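Mannitol dehydrogenase (Helicobacter pylori, PDB 3TWO) probably interconverts cinnamaldehydes and cinnamyl alcohols with NADP(H), as a zinc-dependent medium-chain alcohol dehydrogenase. Local coordinates at residues S44-H47 / S48-E52; I323-A326 / Y327-T331. All coordinates share one frame; numbering follows the deposited sequence.

Two short helices that meet beside the NADPH are sampled here. Interaction 1, at 44-52, is the more buried; its helix belongs to the GroES-like catalytic domain and passes near a zinc ion. Interaction 2, at 323-331, is only partly buried, with one flank against the fold and Thr325 exposed. They touch through packing: Ile46 CD1 lies 3.6 Å from Leu330 CB, and Asp45 CB lies 3.3 Å from Tyr327 OH. Their chemistry differs. Interaction 1 adds side-chain hydrogen bonds, including a histidine-carboxylate pair and two to the cofactor ribose, whereas interaction 2 joins its segments by backbone bonds and apolar packing, touching NADPH through a leucine methyl.

Interaction 1: S44-H47 / S48-E52. With NDP (NADPH dihydro-nicotinamide-adenine-dinucleotide phosphate), chain F.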
loop_
_atom_site.group_PDB
_atom_site.type_symbol
_atom_site.label_atom_id
_atom_site.label_comp_id
_atom_site.label_asym_id
_atom_site.label_seq_id
_atom_site.Cartn_x
_atom_site.Cartn_y
_atom_site.Cartn_z
ATOM N N SER B 44 5.958 9.255 19.984
ATOM C CA SER B 44 5.303 8.026 20.496
ATOM C C SER B 44 5.117 8.088 21.996
ATOM O O SER B 44 4.122 7.521 22.541
ATOM C CB SER B 44 6.155 6.767 20.174
ATOM O OG SER B 44 6.305 6.662 18.768
ATOM N N ASP B 45 6.059 8.745 22.692
ATOM C CA ASP B 45 5.933 8.884 24.145
ATOM C C ASP B 45 4.606 9.621 24.507
ATOM O O ASP B 45 3.891 9.283 25.475
ATOM C CB ASP B 45 7.127 9.648 24.724
ATOM C CG ASP B 45 8.469 8.903 24.539
ATOM O OD1 ASP B 45 8.539 7.711 24.165
ATOM O OD2 ASP B 45 9.502 9.530 24.793
ATOM N N ILE B 46 4.326 10.654 23.720
ATOM C CA ILE B 46 3.204 11.533 23.966
ATOM C C ILE B 46 1.897 10.822 23.577
ATOM O O ILE B 46 0.915 10.887 24.352
ATOM C CB ILE B 46 3.306 12.805 23.095
ATOM C CG1 ILE B 46 4.611 13.549 23.375
ATOM C CG2 ILE B 46 2.079 13.710 23.349
ATOM C CD1 ILE B 46 4.876 14.713 22.382
ATOM N N HIS B 47 1.880 10.194 22.384
ATOM C CA HIS B 47 0.729 9.412 21.934
ATOM C C HIS B 47 0.379 8.362 23.029
ATOM O O HIS B 47 -0.829 8.169 23.362
ATOM C CB HIS B 47 1.022 8.665 20.625
ATOM C CG HIS B 47 1.229 9.540 19.404
ATOM N ND1 HIS B 47 0.316 10.496 18.994
ATOM C CD2 HIS B 47 2.217 9.546 18.458
ATOM C CE1 HIS B 47 0.741 11.083 17.875
ATOM N NE2 HIS B 47 1.864 10.487 17.504
ATOM N N SER B 48 1.408 7.731 23.629
ATOM C CA SER B 48 1.115 6.681 24.621
ATOM C C SER B 48 0.658 7.313 25.910
ATOM O O SER B 48 -0.412 6.922 26.457
ATOM C CB SER B 48 2.298 5.746 24.905
ATOM O OG SER B 48 2.928 5.353 23.697
ATOM N N ALA B 49 1.411 8.315 26.365
ATOM C CA ALA B 49 1.099 9.023 27.636
ATOM C C ALA B 49 -0.332 9.523 27.667
ATOM O O ALA B 49 -1.001 9.503 28.736
ATOM C CB ALA B 49 2.054 10.190 27.869
ATOM N N TYR B 50 -0.823 9.958 26.493
ATOM C CA TYR B 50 -2.124 10.538 26.444
ATOM C C TYR B 50 -3.178 9.578 25.975
ATOM O O TYR B 50 -4.268 9.997 25.726
ATOM C CB TYR B 50 -2.078 11.756 25.530
ATOM C CG TYR B 50 -1.276 12.887 26.125
ATOM C CD1 TYR B 50 -0.929 14.007 25.358
ATOM C CD2 TYR B 50 -0.866 12.838 27.482
ATOM C CE1 TYR B 50 -0.168 15.064 25.921
ATOM C CE2 TYR B 50 -0.120 13.908 28.069
ATOM C CZ TYR B 50 0.221 14.988 27.285
ATOM O OH TYR B 50 0.931 15.998 27.866
ATOM N N SER B 51 -2.845 8.297 25.794
ATOM C CA SER B 51 -3.865 7.351 25.316
ATOM C C SER B 51 -4.461 7.725 23.945
ATOM O O SER B 51 -5.663 7.642 23.748
ATOM C CB SER B 51 -4.998 7.200 26.375
ATOM O OG SER B 51 -4.413 6.621 27.559
ATOM N N GLU B 52 -3.620 8.109 22.995
ATOM C CA GLU B 52 -4.124 8.589 21.691
ATOM C C GLU B 52 -4.323 7.439 20.743
ATOM O O GLU B 52 -5.001 7.574 19.716
ATOM C CB GLU B 52 -3.173 9.670 21.102
ATOM C CG GLU B 52 -3.383 11.010 21.854
ATOM C CD GLU B 52 -2.406 12.155 21.465
ATOM O OE1 GLU B 52 -1.432 11.967 20.692
ATOM O OE2 GLU B 52 -2.622 13.271 21.974
HETATM P PA NDP F . 7.825 15.052 16.410
HETATM O O1A NDP F . 6.708 15.969 16.689
HETATM O O2A NDP F . 9.350 15.441 16.348
HETATM O O5B NDP F . 7.800 15.485 14.838
HETATM C C5B NDP F . 6.505 15.567 14.034
HETATM C C4B NDP F . 6.713 16.589 12.923
HETATM O O4B NDP F . 5.659 16.629 11.873
HETATM C C3B NDP F . 6.796 17.997 13.553
HETATM O O3B NDP F . 7.965 18.680 12.959
HETATM C C2B NDP F . 5.468 18.652 13.088
HETATM O O2B NDP F . 5.736 20.061 12.954
HETATM C C1B NDP F . 5.290 18.058 11.671
HETATM N N9A NDP F . 3.873 17.917 11.263
HETATM C C8A NDP F . 2.837 17.683 12.100
HETATM N N7A NDP F . 1.756 17.566 11.346
HETATM C C5A NDP F . 2.094 17.720 10.069
HETATM C C6A NDP F . 1.382 17.696 8.884
HETATM N N6A NDP F . 0.022 17.492 8.821
HETATM N N1A NDP F . 2.077 17.909 7.772
HETATM C C2A NDP F . 3.378 18.097 7.749
HETATM N N3A NDP F . 4.081 18.110 8.856
HETATM C C4A NDP F . 3.443 17.937 10.026
HETATM O O3 NDP F . 7.470 13.566 16.015
HETATM P PN NDP F . 8.446 12.397 15.898
HETATM O O1N NDP F . 9.378 12.559 14.759
HETATM O O2N NDP F . 9.080 11.916 17.230
HETATM O O5D NDP F . 7.439 11.235 15.561
HETATM C C5D NDP F . 6.468 11.459 14.428
HETATM C C4D NDP F . 5.390 10.296 14.387
HETATM O O4D NDP F . 6.200 9.126 14.165
HETATM C C3D NDP F . 4.592 10.057 15.698
HETATM O O3D NDP F . 3.220 9.729 15.344
HETATM C C2D NDP F . 5.372 8.875 16.318
HETATM O O2D NDP F . 4.535 8.108 17.111
HETATM C C1D NDP F . 5.716 8.074 15.040
HETATM N N1N NDP F . 6.775 7.026 15.230
HETATM C C2N NDP F . 6.591 5.778 14.594
HETATM C C3N NDP F . 7.535 4.772 14.729
HETATM C C7N NDP F . 7.344 3.470 13.955
HETATM O O7N NDP F . 6.623 3.432 12.945
HETATM N N7N NDP F . 8.191 2.501 14.284
HETATM C C4N NDP F . 8.669 4.990 15.547
HETATM C C5N NDP F . 8.889 6.256 16.164
HETATM C C6N NDP F . 7.955 7.262 16.025
HETATM P P2B NDP F . 4.744 21.174 13.425
HETATM O O1X NDP F . 5.682 22.188 14.309
HETATM O O2X NDP F . 4.044 21.743 12.269
HETATM O O3X NDP F . 3.739 20.509 14.462
#
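His47 O accepts a nearly straight bond from Glu52 N (2.8 Å, 174° at the hydrogen), which with Ser51 N to Ser48 O makes a Schellman motif ending helix 43-49. Ser51, at positive phi, is its C-prime residue, and the turn brings Glu52 back beside His47. There Glu52 OE1 takes the proton of His47 ND1 at 2.8 Å, from a position tilted out of the ring plane. Ring and carboxylate planes stand 58° apart, and the two side chains cross at about a right angle. His47 NE2 hydrogen-bonds the ribose hydroxyl O3D of NADPH at 2.7 Å, and the bonds at ND1 and NE2, on opposite sides of the imidazole, together fix its rotation. His43 and Trp53 also meet this ring. One turn earlier, Ser44 OG bonds the neighbouring ribose oxygen O2D of NADPH at 2.8 Å, close to the zinc held by Cys42, His64 and Cys160. This layout is consistent with the serine-ribose-histidine proton relay of zinc alcohol dehydrogenases. Ser44 O is gripped twice by Ser48: its N and its OG arrive from opposite faces of the carbonyl plane. With chi1 at -45°, Ser48 OG sits beside its own backbone N and can fold back onto that oxygen. On another flank of the helix, Ile46 and Tyr50 run side by side, Ile46 CG2 resting 3.6 Å from Tyr50 CD1.

Interaction 2: I323-A326 / Y327-T331; sequences IDTA and YHNLT. With NDP (NADPH dihydro-nicotinamide-adenine-dinucleotide phosphate), chain F.
Ala326 O receives Leu330 N at 2.8 Å, the shortest of the four backbone bonds that join 323-326 to 327-331. These i to i+4 bonds build helix 323-331, the crossover helix of a beta-alpha-beta unit between strands 315-318 and 338-342. At its start, Tyr327 N bonds Ile323 O at 2.9 Å, and the two side chains lie side by side, pointing the same way. Ile323 CG2, anti to the backbone N, is set over one face of the Tyr327 ring in a CH-pi contact. Ile323 CG2 stands 4.1 Å from the centroid of the Tyr327 ring, 28° off its normal. Its closest ring atom is Tyr327 CE1, 3.7 Å from Ile323 CG2. Phe17 meets the same tyrosine edge-to-face, and the phenol OH is hydrogen-bonded to Tyr132 OH, so the ring is held both by packing and at its polar end. Asp324, one residue on from Ile323, ties its OD1 to Phe17 N.

Round the helix, toward its more open flank, Thr325 and Asn329 lie alongside each other in a looser contact, Thr325 CG2 being 4.0 Å from Asn329 ND2. That amide nitrogen finds its polar partner in Tyr339 OH on strand 338-342, the strand that also packs against Ile323 and Ala326. The His328 ring stacks on His332, and its NE2 is hydrogen-bonded to Lys334 NZ. Leu330 CG packs against the oxygen of Ala326, 3.4 Å from Ala326 O. Of its two methyls, CD1 stays by that oxygen while CD2 points to the cofactor pyrophosphate, where Leu330 CD2 comes within 3.6 Å of NADPH O1A.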
loop_
_atom_site.group_PDB
_atom_site.type_symbol
_atom_site.label_atom_id
_atom_site.label_comp_id
_atom_site.label_asym_id
_atom_site.label_seq_id
_atom_site.Cartn_x
_atom_site.Cartn_y
_atom_site.Cartn_z
ATOM N N ILE B 323 9.715 17.978 31.106
ATOM C CA ILE B 323 9.016 17.056 30.186
ATOM C C ILE B 323 7.658 17.608 29.703
ATOM O O ILE B 323 7.340 17.542 28.482
ATOM C CB ILE B 323 8.812 15.609 30.815
ATOM C CG1 ILE B 323 10.148 14.874 30.964
ATOM C CG2 ILE B 323 7.946 14.753 29.945
ATOM C CD1 ILE B 323 10.161 13.761 32.005
ATOM N N ASP B 324 6.864 18.133 30.638
ATOM C CA ASP B 324 5.598 18.701 30.309
ATOM C C ASP B 324 5.701 19.854 29.336
ATOM O O ASP B 324 4.922 19.921 28.419
ATOM C CB ASP B 324 4.848 19.113 31.564
ATOM C CG ASP B 324 4.255 17.893 32.275
ATOM O OD1 ASP B 324 4.581 17.620 33.410
ATOM O OD2 ASP B 324 3.487 17.187 31.651
ATOM N N THR B 325 6.675 20.735 29.532
ATOM C CA THR B 325 6.969 21.762 28.555
ATOM C C THR B 325 7.362 21.222 27.195
ATOM O O THR B 325 6.829 21.652 26.194
ATOM C CB THR B 325 8.032 22.717 29.126
ATOM O OG1 THR B 325 7.420 23.341 30.266
ATOM C CG2 THR B 325 8.434 23.792 28.047
ATOM N N ALA B 326 8.253 20.240 27.142
ATOM C CA ALA B 326 8.615 19.588 25.860
ATOM C C ALA B 326 7.352 19.053 25.119
ATOM O O ALA B 326 7.188 19.313 23.920
ATOM C CB ALA B 326 9.623 18.460 26.071
ATOM N N TYR B 327 6.483 18.319 25.836
ATOM C CA TYR B 327 5.269 17.722 25.244
ATOM C C TYR B 327 4.327 18.846 24.739
ATOM O O TYR B 327 3.769 18.760 23.665
ATOM C CB TYR B 327 4.515 16.899 26.302
ATOM C CG TYR B 327 4.991 15.472 26.554
ATOM C CD1 TYR B 327 6.335 15.103 26.382
ATOM C CD2 TYR B 327 4.058 14.473 26.930
ATOM C CE1 TYR B 327 6.750 13.784 26.596
ATOM C CE2 TYR B 327 4.463 13.150 27.154
ATOM C CZ TYR B 327 5.810 12.835 27.015
ATOM O OH TYR B 327 6.204 11.562 27.220
ATOM N N HIS B 328 4.153 19.893 25.519
ATOM C CA HIS B 328 3.391 21.036 25.025
ATOM C C HIS B 328 3.965 21.522 23.671
ATOM O O HIS B 328 3.245 21.652 22.677
ATOM C CB HIS B 328 3.436 22.217 26.012
ATOM C CG HIS B 328 2.831 23.463 25.445
ATOM N ND1 HIS B 328 1.465 23.652 25.391
ATOM C CD2 HIS B 328 3.383 24.539 24.828
ATOM C CE1 HIS B 328 1.199 24.804 24.794
ATOM N NE2 HIS B 328 2.343 25.369 24.453
ATOM N N ASN B 329 5.275 21.767 23.650
ATOM C CA ASN B 329 5.931 22.331 22.469
ATOM C C ASN B 329 5.756 21.428 21.289
ATOM O O ASN B 329 5.445 21.891 20.196
ATOM C CB ASN B 329 7.390 22.537 22.769
ATOM C CG ASN B 329 7.620 23.785 23.582
ATOM O OD1 ASN B 329 6.710 24.579 23.744
ATOM N ND2 ASN B 329 8.851 23.996 24.042
ATOM N N LEU B 330 5.868 20.121 21.542
ATOM C CA LEU B 330 5.745 19.111 20.499
ATOM C C LEU B 330 4.329 18.980 19.956
ATOM O O LEU B 330 4.118 18.469 18.857
ATOM C CB LEU B 330 6.269 17.749 21.014
ATOM C CG LEU B 330 7.814 17.595 21.019
ATOM C CD1 LEU B 330 8.251 16.460 21.980
ATOM C CD2 LEU B 330 8.441 17.417 19.522
ATOM N N THR B 331 3.341 19.408 20.734
ATOM C CA THR B 331 1.934 19.288 20.283
ATOM C C THR B 331 1.356 20.653 19.906
ATOM O O THR B 331 0.185 20.740 19.581
ATOM C CB THR B 331 1.055 18.631 21.369
ATOM O OG1 THR B 331 1.301 19.258 22.642
ATOM C CG2 THR B 331 1.391 17.206 21.468
HETATM P PA NDP F . 7.825 15.052 16.410
HETATM O O1A NDP F . 6.708 15.969 16.689
HETATM O O2A NDP F . 9.350 15.441 16.348
HETATM O O5B NDP F . 7.800 15.485 14.838
HETATM C C5B NDP F . 6.505 15.567 14.034
HETATM C C4B NDP F . 6.713 16.589 12.923
HETATM O O4B NDP F . 5.659 16.629 11.873
HETATM C C3B NDP F . 6.796 17.997 13.553
HETATM O O3B NDP F . 7.965 18.680 12.959
HETATM C C2B NDP F . 5.468 18.652 13.088
HETATM O O2B NDP F . 5.736 20.061 12.954
HETATM C C1B NDP F . 5.290 18.058 11.671
HETATM N N9A NDP F . 3.873 17.917 11.263
HETATM C C8A NDP F . 2.837 17.683 12.100
HETATM N N7A NDP F . 1.756 17.566 11.346
HETATM C C5A NDP F . 2.094 17.720 10.069
HETATM C C6A NDP F . 1.382 17.696 8.884
HETATM N N6A NDP F . 0.022 17.492 8.821
HETATM N N1A NDP F . 2.077 17.909 7.772
HETATM C C2A NDP F . 3.378 18.097 7.749
HETATM N N3A NDP F . 4.081 18.110 8.856
HETATM C C4A NDP F . 3.443 17.937 10.026
HETATM O O3 NDP F . 7.470 13.566 16.015
HETATM P PN NDP F . 8.446 12.397 15.898
HETATM O O1N NDP F . 9.378 12.559 14.759
HETATM O O2N NDP F . 9.080 11.916 17.230
HETATM O O5D NDP F . 7.439 11.235 15.561
HETATM C C5D NDP F . 6.468 11.459 14.428
HETATM C C4D NDP F . 5.390 10.296 14.387
HETATM O O4D NDP F . 6.200 9.126 14.165
HETATM C C3D NDP F . 4.592 10.057 15.698
HETATM O O3D NDP F . 3.220 9.729 15.344
HETATM C C2D NDP F . 5.372 8.875 16.318
HETATM O O2D NDP F . 4.535 8.108 17.111
HETATM C C1D NDP F . 5.716 8.074 15.040
HETATM N N1N NDP F . 6.775 7.026 15.230
HETATM C C2N NDP F . 6.591 5.778 14.594
HETATM C C3N NDP F . 7.535 4.772 14.729
HETATM C C7N NDP F . 7.344 3.470 13.955
HETATM O O7N NDP F . 6.623 3.432 12.945
HETATM N N7N NDP F . 8.191 2.501 14.284
HETATM C C4N NDP F . 8.669 4.990 15.547
HETATM C C5N NDP F . 8.889 6.256 16.164
HETATM C C6N NDP F . 7.955 7.262 16.025
HETATM P P2B NDP F . 4.744 21.174 13.425
HETATM O O1X NDP F . 5.682 22.188 14.309
HETATM O O2X NDP F . 4.044 21.743 12.269
HETATM O O3X NDP F . 3.739 20.509 14.462
#